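Local coordinates for protein probable tagatose 6-phosphate kinase (Sinorhizobium meliloti, PDB 3TXV) that probably acts in carbohydrate metabolism, as a tagatose 6-phosphate kinase or a GatZ/KbaZ-like subunit of tagatose-1,6-bisphosphate aldolase, at residues 98-104 against 131-137. Residues are numbered along the deposited sequence; the frame is centred on the assembly and turned at random.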
loop_
_atom_site.group_PDB
_atom_site.type_symbol
_atom_site.label_atom_id
_atom_site.label_comp_id
_atom_site.label_asym_id
_atom_site.label_seq_id
_atom_site.Cartn_x
_atom_site.Cartn_y
_atom_site.Cartn_z
ATOM N N PRO A 98 3.343 6.753 -16.912
ATOM C CA PRO A 98 2.645 6.138 -18.060
ATOM C C PRO A 98 2.030 4.762 -17.809
ATOM O O PRO A 98 1.274 4.268 -18.656
ATOM C CB PRO A 98 3.741 5.989 -19.116
ATOM C CG PRO A 98 4.951 6.666 -18.604
ATOM C CD PRO A 98 4.800 6.839 -17.121
ATOM N N ASN A 99 2.335 4.132 -16.680
ATOM C CA ASN A 99 1.890 2.749 -16.441
ATOM C C ASN A 99 0.445 2.389 -16.813
ATOM O O ASN A 99 0.224 1.376 -17.453
ATOM C CB ASN A 99 2.173 2.331 -15.005
ATOM C CG ASN A 99 1.936 0.865 -14.777
ATOM O OD1 ASN A 99 2.808 0.040 -15.044
ATOM N ND2 ASN A 99 0.751 0.525 -14.278
ATOM N N PRO A 100 -0.553 3.196 -16.407
ATOM C CA PRO A 100 -1.912 2.711 -16.695
ATOM C C PRO A 100 -2.295 2.817 -18.165
ATOM O O PRO A 100 -3.427 2.462 -18.541
ATOM C CB PRO A 100 -2.803 3.635 -15.868
ATOM C CG PRO A 100 -1.901 4.218 -14.861
ATOM C CD PRO A 100 -0.594 4.390 -15.555
ATOM N N TRP A 101 -1.364 3.292 -18.986
ATOM C CA TRP A 101 -1.655 3.540 -20.386
ATOM C C TRP A 101 -0.495 3.088 -21.201
ATOM O O TRP A 101 -0.298 3.571 -22.318
ATOM C CB TRP A 101 -1.878 5.024 -20.636
ATOM C CG TRP A 101 -3.044 5.569 -19.906
ATOM C CD1 TRP A 101 -4.351 5.375 -20.199
ATOM C CD2 TRP A 101 -3.006 6.408 -18.753
ATOM N NE1 TRP A 101 -5.149 6.049 -19.297
ATOM C CE2 TRP A 101 -4.340 6.689 -18.396
ATOM C CE3 TRP A 101 -1.974 6.943 -17.976
ATOM C CZ2 TRP A 101 -4.671 7.473 -17.293
ATOM C CZ3 TRP A 101 -2.309 7.745 -16.892
ATOM C CH2 TRP A 101 -3.648 7.996 -16.563
ATOM N N LYS A 102 0.266 2.148 -20.648
ATOM C CA LYS A 102 1.504 1.725 -21.264
ATOM C C LYS A 102 1.315 0.881 -22.536
ATOM O O LYS A 102 2.234 0.714 -23.350
ATOM C CB LYS A 102 2.383 1.044 -20.235
ATOM C CG LYS A 102 1.964 -0.342 -19.836
ATOM C CD LYS A 102 3.001 -0.895 -18.857
ATOM C CE LYS A 102 3.160 -2.390 -18.967
ATOM N NZ LYS A 102 3.146 -2.908 -17.582
ATOM N N HIS A 103 0.106 0.379 -22.732
ATOM C CA HIS A 103 -0.209 -0.279 -24.000
ATOM C C HIS A 103 -0.252 0.721 -25.153
ATOM O O HIS A 103 -0.104 0.330 -26.315
ATOM C CB HIS A 103 -1.533 -1.009 -23.899
ATOM C CG HIS A 103 -2.625 -0.159 -23.354
ATOM N ND1 HIS A 103 -3.612 0.378 -24.147
ATOM C CD2 HIS A 103 -2.867 0.284 -22.097
ATOM C CE1 HIS A 103 -4.440 1.092 -23.399
ATOM N NE2 HIS A 103 -4.006 1.056 -22.152
ATOM N N LEU A 104 -0.447 2.006 -24.828
ATOM C CA LEU A 104 -0.481 3.079 -25.855
ATOM C C LEU A 104 0.896 3.573 -26.305
ATOM O O LEU A 104 1.913 3.259 -25.668
ATOM C CB LEU A 104 -1.366 4.244 -25.415
ATOM C CG LEU A 104 -2.820 3.842 -25.198
ATOM C CD1 LEU A 104 -3.647 4.971 -24.520
ATOM C CD2 LEU A 104 -3.448 3.351 -26.523
ATOM N N ASP A 131 7.583 7.369 -11.414
ATOM C CA ASP A 131 8.145 6.186 -12.007
ATOM C C ASP A 131 7.803 6.160 -13.472
ATOM O O ASP A 131 6.664 5.864 -13.835
ATOM C CB ASP A 131 7.588 4.945 -11.320
ATOM C CG ASP A 131 8.285 3.669 -11.775
ATOM O OD1 ASP A 131 9.301 3.781 -12.520
ATOM O OD2 ASP A 131 7.812 2.566 -11.385
ATOM N N THR A 132 8.798 6.452 -14.298
ATOM C CA THR A 132 8.649 6.568 -15.742
ATOM C C THR A 132 9.483 5.520 -16.482
ATOM O O THR A 132 9.806 5.677 -17.654
ATOM C CB THR A 132 9.157 7.930 -16.186
ATOM O OG1 THR A 132 10.253 8.310 -15.343
ATOM C CG2 THR A 132 8.070 8.966 -16.084
ATOM N N SER A 133 9.827 4.444 -15.797
ATOM C CA SER A 133 10.881 3.559 -16.276
ATOM C C SER A 133 10.393 2.496 -17.246
ATOM O O SER A 133 11.198 1.834 -17.916
ATOM C CB SER A 133 11.577 2.899 -15.087
ATOM O OG SER A 133 10.635 2.251 -14.249
HETATM N N MSE A 134 9.076 2.324 -17.312
HETATM C CA MSE A 134 8.495 1.286 -18.158
HETATM C C MSE A 134 8.326 1.750 -19.597
HETATM O O MSE A 134 8.024 2.903 -19.853
HETATM C CB MSE A 134 7.193 0.734 -17.563
HETATM C CG MSE A 134 6.006 1.688 -17.553
HETATM SE SE MSE A 134 6.215 3.278 -16.432
HETATM C CE MSE A 134 6.350 2.418 -14.699
ATOM N N GLY A 135 8.537 0.851 -20.529
ATOM C CA GLY A 135 8.354 1.147 -21.919
ATOM C C GLY A 135 6.893 1.261 -22.252
ATOM O O GLY A 135 6.044 0.698 -21.601
ATOM N N CYS A 136 6.612 2.015 -23.292
ATOM C CA CYS A 136 5.271 2.232 -23.755
ATOM C C CYS A 136 5.364 1.632 -25.109
ATOM O O CYS A 136 6.312 1.848 -25.802
ATOM C CB CYS A 136 4.988 3.716 -23.848
ATOM S SG CYS A 136 4.182 4.444 -22.472
ATOM N N ALA A 137 4.433 0.802 -25.483
ATOM C CA ALA A 137 4.672 0.027 -26.670
ATOM C C ALA A 137 4.796 0.757 -27.953
ATOM O O ALA A 137 4.004 1.591 -28.249
ATOM C CB ALA A 137 3.624 -1.008 -26.800
#
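Two neighbouring loops of a parallel eight-stranded alpha/beta barrel meet here through Pro-98 and Met-134, at the C-terminal ends of their strands. The loop with Pro-98 leads from strand 89-96 to helix 106-121, its partner from strand 127-130 to helix 145-161. Met-134 is a selenomethionine, and its SE lies 3.9 Å from Pro-98 CD. Its CG sits between the backbone N and the carbonyl carbon (chi1 69°), and further bends at chi2 and chi3 fold the chain back, bringing SE beside the proline ring and CE near Asn-99 CB. The buried Pro-98 also meets residues on both sides of Met-134 in sequence: its CB touches Cys-136 SG at 3.7 Å, and its CD touches Thr-132 CG2 at 4.0 Å. Met-110 of helix 106-121 packs on the proline too, and Ala-106 and Ala-109 of that helix touch Cys-136. Barrels of this kind carry their active sites at this end of the strands. Asp-131 lies just past the end of strand 127-130: its OD1 accepts a hydrogen bond from Ser-133 OG at 2.7 Å through the syn lone pair, and OD2 is hydrogen-bonded to His-95 ND1 and Thr-177 OG1. Bonds at both oxygens would fix the carboxylate's rotation; His-95 may belong to a vacant metal site. Lys-102 runs its aliphatic chain across Met-134 at roughly a right angle, CD 4.2 Å from CG, before its amine end leads away from the other loop. At the backbone of Lys-102 the two loops join directly: Ala-137 N donates to Lys-102 O at 3.1 Å, almost in line with the carbonyl (C=O...N angle 170°). Cys-136 CA brings a C-H to the same oxygen, 3.4 Å away. This carbonyl lies within the type I turn Trp-101 to Leu-104, just ahead of helix 106-121, and Leu-104 O rests against Cys-136 CB at 3.6 Å.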